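Local coordinates for carbonic anhydrase (Coccomyxa sp. PA, PDB 3UCJ), which probably catalyses the reversible hydration of carbon dioxide to hydrogencarbonate as a zinc-dependent beta-class carbonic anhydrase, here inhibited by acetazolamide, at residues Val65-Arg69 with Asn81-Cys85; Leu86-Asp91 with Ser168-Ala174; Tyr104-Lys110 with Trp150-Glu155. All coordinates share one frame; numbering follows the deposited sequence.

Contact 1 of 3, residues Val65-Arg69 with Asn81-Cys85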
loop_
_atom_site.group_PDB
_atom_site.type_symbol
_atom_site.label_atom_id
_atom_site.label_comp_id
_atom_site.label_asym_id
_atom_site.label_seq_id
_atom_site.Cartn_x
_atom_site.Cartn_y
_atom_site.Cartn_z
ATOM N N VAL A 65 -7.218 -21.652 13.811
ATOM C CA VAL A 65 -7.113 -21.015 12.523
ATOM C C VAL A 65 -6.852 -19.514 12.626
ATOM O O VAL A 65 -7.629 -18.793 13.179
ATOM C CB VAL A 65 -8.323 -21.361 11.630
ATOM C CG1 VAL A 65 -9.562 -20.883 12.239
ATOM C CG2 VAL A 65 -8.172 -20.783 10.257
ATOM N N PHE A 66 -5.715 -19.120 12.088
ATOM C CA PHE A 66 -5.273 -17.752 11.967
ATOM C C PHE A 66 -5.986 -17.185 10.740
ATOM O O PHE A 66 -6.072 -17.840 9.756
ATOM C CB PHE A 66 -3.784 -17.760 11.738
ATOM C CG PHE A 66 -3.077 -16.484 12.067
ATOM C CD1 PHE A 66 -2.451 -16.317 13.270
ATOM C CD2 PHE A 66 -2.960 -15.501 11.142
ATOM C CE1 PHE A 66 -1.762 -15.207 13.545
ATOM C CE2 PHE A 66 -2.281 -14.380 11.421
ATOM C CZ PHE A 66 -1.672 -14.222 12.620
ATOM N N VAL A 67 -6.466 -15.954 10.819
ATOM C CA VAL A 67 -7.355 -15.420 9.810
ATOM C C VAL A 67 -7.010 -14.045 9.218
ATOM O O VAL A 67 -6.792 -13.126 9.926
ATOM C CB VAL A 67 -8.773 -15.363 10.351
ATOM C CG1 VAL A 67 -9.666 -14.676 9.397
ATOM C CG2 VAL A 67 -9.277 -16.749 10.661
ATOM N N GLN A 68 -6.962 -13.978 7.901
ATOM C CA GLN A 68 -7.008 -12.744 7.148
ATOM C C GLN A 68 -8.351 -12.658 6.424
ATOM O O GLN A 68 -8.720 -13.571 5.763
ATOM C CB GLN A 68 -5.869 -12.678 6.149
ATOM C CG GLN A 68 -6.121 -11.876 4.907
ATOM C CD GLN A 68 -5.912 -10.386 5.058
ATOM O OE1 GLN A 68 -6.135 -9.653 4.148
ATOM N NE2 GLN A 68 -5.459 -9.970 6.186
ATOM N N ARG A 69 -9.057 -11.546 6.555
ATOM C CA ARG A 69 -10.319 -11.448 5.806
ATOM C C ARG A 69 -10.338 -10.029 5.238
ATOM O O ARG A 69 -10.026 -9.090 5.937
ATOM C CB ARG A 69 -11.525 -11.619 6.761
ATOM C CG ARG A 69 -11.795 -13.147 6.997
ATOM C CD ARG A 69 -12.904 -13.240 8.047
ATOM N NE ARG A 69 -14.231 -12.777 7.547
ATOM C CZ ARG A 69 -15.357 -12.905 8.227
ATOM N NH1 ARG A 69 -15.386 -13.442 9.472
ATOM N NH2 ARG A 69 -16.446 -12.437 7.704
ATOM N N ASN A 81 -0.759 -5.903 4.431
ATOM C CA ASN A 81 -1.700 -6.442 5.362
ATOM C C ASN A 81 -1.838 -7.980 5.173
ATOM O O ASN A 81 -1.578 -8.807 6.095
ATOM C CB ASN A 81 -3.104 -5.722 5.088
ATOM C CG ASN A 81 -4.184 -6.100 6.048
ATOM O OD1 ASN A 81 -4.389 -7.282 6.385
ATOM N ND2 ASN A 81 -5.080 -5.084 6.367
ATOM N N CYS A 82 -2.311 -8.403 3.995
ATOM C CA CYS A 82 -2.358 -9.865 3.769
ATOM C C CYS A 82 -0.946 -10.527 3.832
ATOM O O CYS A 82 -0.784 -11.657 4.449
ATOM C CB CYS A 82 -2.894 -10.127 2.348
ATOM S SG CYS A 82 -3.200 -11.923 2.039
ATOM N N MET A 83 0.052 -9.865 3.287
ATOM C CA MET A 83 1.429 -10.487 3.273
ATOM C C MET A 83 1.997 -10.690 4.693
ATOM O O MET A 83 2.697 -11.739 4.934
ATOM C CB MET A 83 2.381 -9.696 2.415
ATOM C CG MET A 83 2.050 -9.824 0.889
ATOM S SD MET A 83 2.460 -11.529 0.352
ATOM C CE MET A 83 0.847 -12.138 -0.087
ATOM N N SER A 84 1.684 -9.813 5.657
ATOM C CA SER A 84 2.108 -9.978 7.083
ATOM C C SER A 84 1.449 -11.186 7.756
ATOM O O SER A 84 2.082 -11.950 8.474
ATOM C CB SER A 84 1.762 -8.695 7.892
ATOM O OG SER A 84 2.781 -7.852 7.493
ATOM N N CYS A 85 0.186 -11.440 7.460
ATOM C CA CYS A 85 -0.494 -12.612 7.962
ATOM C C CYS A 85 0.141 -13.859 7.358
ATOM O O CYS A 85 0.349 -14.884 8.113
ATOM C CB CYS A 85 -1.960 -12.643 7.503
ATOM S SG CYS A 85 -3.003 -11.422 8.383
#

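Contact 2 of 3, residues Leu86-Asp91 with Ser168-Ala174. With AZM (5-acetamido-1,3,4-thiadiazole-2-sulfonamide), chain I.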
loop_
_atom_site.group_PDB
_atom_site.type_symbol
_atom_site.label_atom_id
_atom_site.label_comp_id
_atom_site.label_asym_id
_atom_site.label_seq_id
_atom_site.Cartn_x
_atom_site.Cartn_y
_atom_site.Cartn_z
ATOM N N LEU A 86 0.432 -13.816 6.068
ATOM C CA LEU A 86 1.130 -14.937 5.408
ATOM C C LEU A 86 2.525 -15.144 6.034
ATOM O O LEU A 86 2.914 -16.303 6.368
ATOM C CB LEU A 86 1.269 -14.685 3.900
ATOM C CG LEU A 86 1.574 -15.763 2.877
ATOM C CD1 LEU A 86 0.662 -17.057 3.060
ATOM C CD2 LEU A 86 1.433 -15.113 1.482
ATOM N N GLU A 87 3.304 -14.095 6.131
ATOM C CA GLU A 87 4.714 -14.232 6.598
ATOM C C GLU A 87 4.741 -14.710 8.075
ATOM O O GLU A 87 5.458 -15.706 8.404
ATOM C CB GLU A 87 5.440 -12.894 6.556
ATOM C CG GLU A 87 6.896 -13.025 6.973
ATOM C CD GLU A 87 7.634 -11.678 6.899
ATOM O OE1 GLU A 87 7.501 -10.954 7.879
ATOM O OE2 GLU A 87 8.407 -11.394 5.963
ATOM N N TYR A 88 3.946 -14.109 8.947
ATOM C CA TYR A 88 3.948 -14.506 10.360
ATOM C C TYR A 88 3.554 -16.004 10.570
ATOM O O TYR A 88 4.235 -16.740 11.331
ATOM C CB TYR A 88 3.112 -13.568 11.251
ATOM C CG TYR A 88 3.231 -14.022 12.701
ATOM C CD1 TYR A 88 4.460 -13.898 13.352
ATOM C CD2 TYR A 88 2.166 -14.603 13.348
ATOM C CE1 TYR A 88 4.633 -14.355 14.698
ATOM C CE2 TYR A 88 2.289 -15.027 14.700
ATOM C CZ TYR A 88 3.593 -14.915 15.338
ATOM O OH TYR A 88 3.688 -15.370 16.657
ATOM N N THR A 89 2.496 -16.435 9.876
ATOM C CA THR A 89 1.985 -17.774 10.013
ATOM C C THR A 89 2.953 -18.794 9.419
ATOM O O THR A 89 3.158 -19.838 10.068
ATOM C CB THR A 89 0.578 -18.042 9.390
ATOM O OG1 THR A 89 0.641 -17.660 8.019
ATOM C CG2 THR A 89 -0.482 -17.213 10.195
ATOM N N VAL A 90 3.532 -18.508 8.253
ATOM C CA VAL A 90 4.352 -19.512 7.578
ATOM C C VAL A 90 5.726 -19.580 8.295
ATOM O O VAL A 90 6.269 -20.689 8.551
ATOM C CB VAL A 90 4.532 -19.211 6.074
ATOM C CG1 VAL A 90 5.590 -20.076 5.445
ATOM C CG2 VAL A 90 3.174 -19.377 5.266
ATOM N N ASP A 91 6.298 -18.423 8.571
ATOM C CA ASP A 91 7.685 -18.383 9.038
ATOM C C ASP A 91 7.817 -18.592 10.544
ATOM O O ASP A 91 8.846 -19.203 11.028
ATOM C CB ASP A 91 8.356 -17.090 8.661
ATOM C CG ASP A 91 8.583 -16.945 7.171
ATOM O OD1 ASP A 91 8.316 -17.866 6.371
ATOM O OD2 ASP A 91 9.148 -15.907 6.780
ATOM N N SER A 168 3.734 -16.578 -3.996
ATOM C CA SER A 168 4.182 -15.569 -3.081
ATOM C C SER A 168 5.602 -15.828 -2.644
ATOM O O SER A 168 5.999 -17.009 -2.528
ATOM C CB SER A 168 3.335 -15.450 -1.860
ATOM O OG SER A 168 3.310 -16.626 -0.974
ATOM N N PRO A 169 6.354 -14.753 -2.370
ATOM C CA PRO A 169 7.748 -15.002 -1.945
ATOM C C PRO A 169 7.790 -15.826 -0.686
ATOM O O PRO A 169 8.734 -16.628 -0.530
ATOM C CB PRO A 169 8.324 -13.580 -1.720
ATOM C CG PRO A 169 7.510 -12.701 -2.693
ATOM C CD PRO A 169 6.101 -13.321 -2.618
ATOM N N ILE A 170 6.827 -15.678 0.191
ATOM C CA ILE A 170 6.774 -16.336 1.477
ATOM C C ILE A 170 6.613 -17.847 1.219
ATOM O O ILE A 170 7.358 -18.635 1.788
ATOM C CB ILE A 170 5.546 -15.876 2.332
ATOM C CG1 ILE A 170 5.583 -14.329 2.691
ATOM C CG2 ILE A 170 5.380 -16.794 3.577
ATOM C CD1 ILE A 170 6.897 -13.789 3.023
ATOM N N VAL A 171 5.595 -18.228 0.430
ATOM C CA VAL A 171 5.343 -19.683 0.183
ATOM C C VAL A 171 6.476 -20.326 -0.611
ATOM O O VAL A 171 6.848 -21.523 -0.336
ATOM C CB VAL A 171 3.969 -19.893 -0.477
ATOM C CG1 VAL A 171 3.825 -21.329 -0.973
ATOM C CG2 VAL A 171 2.906 -19.583 0.480
ATOM N N GLN A 172 7.008 -19.564 -1.570
ATOM C CA GLN A 172 8.042 -20.029 -2.454
ATOM C C GLN A 172 9.318 -20.256 -1.608
ATOM O O GLN A 172 9.991 -21.298 -1.774
ATOM C CB GLN A 172 8.348 -19.088 -3.576
ATOM C CG GLN A 172 7.349 -19.219 -4.768
ATOM C CD GLN A 172 7.502 -20.600 -5.450
ATOM O OE1 GLN A 172 8.645 -21.045 -5.724
ATOM N NE2 GLN A 172 6.381 -21.272 -5.705
ATOM N N ALA A 173 9.615 -19.334 -0.690
ATOM C CA ALA A 173 10.784 -19.500 0.169
ATOM C C ALA A 173 10.604 -20.736 1.085
ATOM O O ALA A 173 11.595 -21.466 1.277
ATOM C CB ALA A 173 11.101 -18.186 0.955
ATOM N N ALA A 174 9.400 -21.001 1.590
ATOM C CA ALA A 174 9.114 -22.052 2.515
ATOM C C ALA A 174 9.262 -23.399 1.794
ATOM O O ALA A 174 9.933 -24.345 2.314
ATOM C CB ALA A 174 7.757 -21.950 3.057
HETATM C C1 AZM I . 0.937 -12.011 16.416
HETATM C C2 AZM I . 3.329 -11.743 16.148
HETATM C C3 AZM I . 4.956 -10.448 15.023
HETATM C C4 AZM I . 6.383 -10.218 14.613
HETATM N N1 AZM I . -1.358 -11.800 17.820
HETATM N N2 AZM I . 3.043 -12.519 17.173
HETATM N N3 AZM I . 1.591 -12.758 17.347
HETATM N N4 AZM I . 4.639 -11.387 15.927
HETATM O O1 AZM I . -1.098 -13.450 15.996
HETATM O O2 AZM I . -0.906 -11.002 15.380
HETATM O O3 AZM I . 4.086 -9.731 14.522
HETATM S S1 AZM I . -0.783 -12.109 16.393
HETATM S S2 AZM I . 1.960 -11.142 15.347
HETATM O O HOH W 1 9.146 -17.898 3.879
#

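Contact 3 of 3, residues Tyr104-Lys110 with Trp150-Glu155. With ZN (zinc ion), chain C; AZM (5-acetamido-1,3,4-thiadiazole-2-sulfonamide), chain D.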
loop_
_atom_site.group_PDB
_atom_site.type_symbol
_atom_site.label_atom_id
_atom_site.label_comp_id
_atom_site.label_asym_id
_atom_site.label_seq_id
_atom_site.Cartn_x
_atom_site.Cartn_y
_atom_site.Cartn_z
ATOM N N TYR A 104 -19.870 -17.892 -2.861
ATOM C CA TYR A 104 -20.914 -17.453 -3.822
ATOM C C TYR A 104 -21.654 -16.286 -3.265
ATOM O O TYR A 104 -21.662 -16.061 -2.049
ATOM C CB TYR A 104 -21.872 -18.656 -4.123
ATOM C CG TYR A 104 -21.091 -19.734 -4.846
ATOM C CD1 TYR A 104 -20.854 -20.969 -4.250
ATOM C CD2 TYR A 104 -20.521 -19.483 -6.116
ATOM C CE1 TYR A 104 -20.188 -21.962 -4.914
ATOM C CE2 TYR A 104 -19.822 -20.470 -6.788
ATOM C CZ TYR A 104 -19.640 -21.706 -6.156
ATOM O OH TYR A 104 -18.964 -22.668 -6.783
ATOM N N ASN A 105 -22.250 -15.472 -4.143
ATOM C CA ASN A 105 -22.964 -14.283 -3.721
ATOM C C ASN A 105 -22.002 -13.182 -3.149
ATOM O O ASN A 105 -22.388 -12.344 -2.339
ATOM C CB ASN A 105 -24.173 -14.569 -2.750
ATOM C CG ASN A 105 -25.204 -13.452 -2.764
ATOM O OD1 ASN A 105 -25.419 -12.739 -1.767
ATOM N ND2 ASN A 105 -25.946 -13.335 -3.905
ATOM N N CYS A 106 -20.759 -13.196 -3.632
ATOM C CA CYS A 106 -19.709 -12.261 -3.169
ATOM C C CYS A 106 -19.882 -11.007 -3.983
ATOM O O CYS A 106 -19.583 -11.009 -5.170
ATOM C CB CYS A 106 -18.335 -12.892 -3.441
ATOM S SG CYS A 106 -16.997 -11.651 -2.924
ATOM N N GLY A 107 -20.402 -9.992 -3.344
ATOM C CA GLY A 107 -20.564 -8.712 -3.928
ATOM C C GLY A 107 -19.290 -8.082 -4.443
ATOM O O GLY A 107 -19.363 -7.254 -5.374
ATOM N N ALA A 108 -18.128 -8.468 -3.910
ATOM C CA ALA A 108 -16.906 -7.878 -4.452
ATOM C C ALA A 108 -16.676 -8.441 -5.820
ATOM O O ALA A 108 -16.201 -7.733 -6.715
ATOM C CB ALA A 108 -15.638 -8.220 -3.497
ATOM N N CYS A 109 -16.953 -9.748 -6.013
ATOM C CA CYS A 109 -16.785 -10.340 -7.313
ATOM C C CYS A 109 -17.796 -9.789 -8.314
ATOM O O CYS A 109 -17.466 -9.641 -9.491
ATOM C CB CYS A 109 -16.955 -11.869 -7.283
ATOM S SG CYS A 109 -15.426 -12.599 -6.494
ATOM N N LYS A 110 -18.999 -9.497 -7.855
ATOM C CA LYS A 110 -20.011 -8.948 -8.750
ATOM C C LYS A 110 -19.609 -7.552 -9.158
ATOM O O LYS A 110 -19.670 -7.252 -10.338
ATOM C CB LYS A 110 -21.395 -8.929 -8.071
ATOM C CG LYS A 110 -22.471 -8.220 -8.963
ATOM C CD LYS A 110 -23.871 -8.599 -8.477
ATOM C CE LYS A 110 -24.957 -7.555 -8.891
ATOM N NZ LYS A 110 -26.321 -8.079 -8.567
ATOM N N TRP A 150 -21.514 -14.510 -12.345
ATOM C CA TRP A 150 -21.174 -14.207 -10.987
ATOM C C TRP A 150 -20.511 -15.394 -10.327
ATOM O O TRP A 150 -19.482 -15.280 -9.753
ATOM C CB TRP A 150 -22.420 -13.805 -10.224
ATOM C CG TRP A 150 -22.199 -13.162 -8.902
ATOM C CD1 TRP A 150 -21.026 -13.000 -8.245
ATOM C CD2 TRP A 150 -23.200 -12.623 -8.053
ATOM N NE1 TRP A 150 -21.232 -12.373 -7.068
ATOM C CE2 TRP A 150 -22.561 -12.127 -6.922
ATOM C CE3 TRP A 150 -24.581 -12.494 -8.148
ATOM C CZ2 TRP A 150 -23.238 -11.518 -5.911
ATOM C CZ3 TRP A 150 -25.241 -11.892 -7.145
ATOM C CH2 TRP A 150 -24.584 -11.408 -6.039
ATOM N N ASP A 151 -21.123 -16.550 -10.442
ATOM C CA ASP A 151 -20.599 -17.737 -9.844
ATOM C C ASP A 151 -19.238 -18.072 -10.411
ATOM O O ASP A 151 -18.335 -18.437 -9.712
ATOM C CB ASP A 151 -21.550 -18.898 -10.059
ATOM C CG ASP A 151 -22.831 -18.752 -9.303
ATOM O OD1 ASP A 151 -23.760 -19.472 -9.608
ATOM O OD2 ASP A 151 -22.942 -17.927 -8.416
ATOM N N LYS A 152 -19.111 -17.950 -11.705
ATOM C CA LYS A 152 -17.878 -18.229 -12.355
ATOM C C LYS A 152 -16.789 -17.251 -11.917
ATOM O O LYS A 152 -15.677 -17.629 -11.722
ATOM C CB LYS A 152 -18.092 -18.162 -13.852
ATOM C CG LYS A 152 -16.995 -18.668 -14.674
ATOM C CD LYS A 152 -16.626 -20.026 -14.284
ATOM C CE LYS A 152 -16.159 -20.773 -15.453
ATOM N NZ LYS A 152 -15.285 -21.876 -15.127
ATOM N N MET A 153 -17.132 -15.994 -11.775
ATOM C CA MET A 153 -16.171 -15.016 -11.325
ATOM C C MET A 153 -15.629 -15.384 -9.945
ATOM O O MET A 153 -14.462 -15.322 -9.711
ATOM C CB MET A 153 -16.782 -13.640 -11.320
ATOM C CG MET A 153 -15.812 -12.530 -11.016
ATOM S SD MET A 153 -14.693 -12.176 -12.330
ATOM C CE MET A 153 -13.169 -12.882 -11.777
ATOM N N VAL A 154 -16.508 -15.768 -9.051
ATOM C CA VAL A 154 -16.108 -16.236 -7.736
ATOM C C VAL A 154 -15.087 -17.361 -7.832
ATOM O O VAL A 154 -14.062 -17.319 -7.230
ATOM C CB VAL A 154 -17.332 -16.654 -6.902
ATOM C CG1 VAL A 154 -16.918 -17.391 -5.695
ATOM C CG2 VAL A 154 -18.115 -15.459 -6.513
ATOM N N GLU A 155 -15.379 -18.348 -8.647
ATOM C CA GLU A 155 -14.505 -19.469 -8.840
ATOM C C GLU A 155 -13.163 -19.117 -9.455
ATOM O O GLU A 155 -12.151 -19.607 -9.041
ATOM C CB GLU A 155 -15.207 -20.539 -9.667
ATOM C CG GLU A 155 -16.385 -21.144 -8.984
ATOM C CD GLU A 155 -17.339 -21.870 -9.920
ATOM O OE1 GLU A 155 -18.429 -22.208 -9.475
ATOM O OE2 GLU A 155 -16.998 -22.071 -11.080
HETATM ZN ZN ZN C . -17.378 -11.432 -0.548
HETATM C C1 AZM D . -19.128 -7.341 -0.848
HETATM C C2 AZM D . -19.378 -5.447 -2.328
HETATM C C3 AZM D . -18.250 -3.727 -3.536
HETATM C C4 AZM D . -18.361 -2.359 -4.183
HETATM N N1 AZM D . -18.701 -10.032 -0.326
HETATM N N2 AZM D . -20.535 -6.172 -2.160
HETATM N N3 AZM D . -20.402 -7.338 -1.240
HETATM N N4 AZM D . -19.376 -4.403 -3.295
HETATM O O1 AZM D . -19.026 -8.396 1.539
HETATM O O2 AZM D . -17.100 -8.349 0.091
HETATM O O3 AZM D . -17.147 -4.237 -3.204
HETATM S S1 AZM D . -18.574 -8.570 0.262
HETATM S S2 AZM D . -18.068 -6.027 -1.409
HETATM O O HOH W 2 -21.830 -15.863 -6.971
#

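Contact 1 of 3, residues Val65-Arg69 with Asn81-Cys85
Gln68 reaches from the helix-facing side of strand 65-70 into the first turn of helix 80-92, and its amide does most of the touching. NE2 donates to Asn81 OD1 over 2.9 Å in a fairly straight bond (162° at the hydrogen). Asn81 OD1 lies close to the plane of the Gln68 amide, while the two amide planes are turned 75° against each other. The other amide atom, Gln68 OE1, rests beside the CB of Cys82 at 3.7 Å. Beside the amide, Cys85 fills in: its SG is 3.6 Å from Gln68 NE2 and 3.8 Å from Gln68 CB, so a small, polarisable sulfur borders both the stem and the head of the glutamine. A bend at chi2 (83°) turns the amide away from a straight extension and toward Asn81. Next on the same strand face, Phe66 sets its CE2 4.3 Å from the CB of Cys85, a looser apolar touch.

Strand 65-70 and helix 80-92 run nearly antiparallel, their segment axes 8.8 Å apart. They are the first two elements of a beta-alpha-beta crossover that continues into strand 97-103, with strand 42-47 between the two parallel strands. Alternation along strand 65-69 turns Phe66 and Gln68 toward the helix and Val67 and Arg69 away from it. A glutamine suits this buried place because its long amide can pair with Asn81.

Further out, Gln68 OE1 accepts from Asn70 ND2 and from Asn81 ND2 of the second subunit, while Asn81 ND2 reciprocates by donating to Gln68 OE1 and Asp79 OD2 of that subunit. The side chain of Asp79 in the same chain receives the backbone N-H groups of Asn81 and Cys82.

Contact 2 of 3, residues Leu86-Asp91 with Ser168-Ala174
Asp91 OD1 is gripped by a salt bridge from Arg177 NH2 and by a water that donates to it over 2.6 Å. That water gives its other hydrogen to the Ile170 backbone oxygen, 2.8 Å from the water, and so joins the two helices beside the partly exposed Asp91.

Within, the joint is apolar and centres on Ile170, a knob set among Leu86, Glu87, Val90 and Asp91. Its CG2, anti to the backbone N (chi1 of -63° places CG1 beside that N instead), presses against Val90 CB at 3.6 Å. CD1 lies across the aliphatic stem of Glu87, 3.9 Å from its CB; the carboxylate beyond is engaged by Thr123 and Val122 of the second subunit. Branched Val90 also meets a small partner one turn on, its CG1 standing 3.7 Å from Ala174 CB, where a methyl suits the close approach. At the other end Leu86 CD2 comes within 3.4 Å of Ser168 OG. The serine is the N-cap of helix 169-176: its OG accepts from Val171 N at 3.1 Å and is also bonded to Val165 O.

The segment axes cross at -16°; the helices lie side by side, and Leu86 and Thr89 of helix 80-92 touch Leu43 of the sheet. Tyr88 offers a ring face to acetazolamide, whose C2 sits 3.2 Å above the ring plane. With Gln38 and Phe66 it completes an inhibitor pocket that, given Thr123 of the second subunit beside it, probably belongs to that subunit's zinc site, an active site built at the interface of two subunits, as in other beta-carbonic anhydrases.

Contact 3 of 3, residues Tyr104-Lys110 with Trp150-Glu155
This mixed polar and aromatic contact fastens the zinc loop and the start of helix 107-114 to the long helix 146-167. Trp150 CG lies anti to the backbone N (chi1 -166°), which carries the indole across to the loop, where NE1 donates to Cys106 O over 2.9 Å from above the carbonyl plane. The same oxygen accepts Lys110 N at 3.1 Å in the first turn of the helix. Extended Lys110 lies over one face of the indole, its CD 3.7 Å from the centroid of the six-membered ring and 8° off the normal, a CH-pi contact. Asn105 CA covers part of the opposite face. A leucine at Trp150 would probably leave Cys106 O with one donor fewer and the Lys110 chain without its aromatic platform.

Tyr104 OH donates to Glu155 OE1 at 2.8 Å on the anti side of the carboxylate, the ring and carboxylate planes standing 81° apart; Lys196 NZ also bonds to this hydroxyl. A water accepts from Asn105 N and donates over 2.8 Å to Asp151 OD2. Between these links Val154 packs its CG2 against the CB atoms of Cys106 and Cys109, a compact branched side chain that fits between the two cysteines and Tyr104.

Cys106 SG binds zinc at 2.4 Å, with Cys47, His103 and the sulfonamide N1 of acetazolamide, 1.9 Å from the metal, as the other ligands. Trp150 thus acts in the second shell, holding a metal ligand's backbone, while the helix N terminus, through a weak bond from Cys109 N to Cys106 SG, would probably stabilise negative charge on that sulfur.

After the N-terminal helix 10-26 the chain forms strand 42-47 and, past helix 54-57, strand 65-70. Contact 1 closes a short loop of eleven residues by bringing helix 80-92 back along strand 65-70. Contact 2 starts on the same helix and spans a much longer excursion, through strand 97-103 and several helices, before helix 169-176 returns. Contact 3 lies wholly within that span, joining the loop after strand 97-103 and the start of helix 107-114 to helix 146-167, which leads into helix 169-176. Contacts 1 and 2 meet where Phe66 packs on Tyr88 and Thr89. Contacts 2 and 3 sit on opposite sides of the chain's centre, their centres about 27 Å apart.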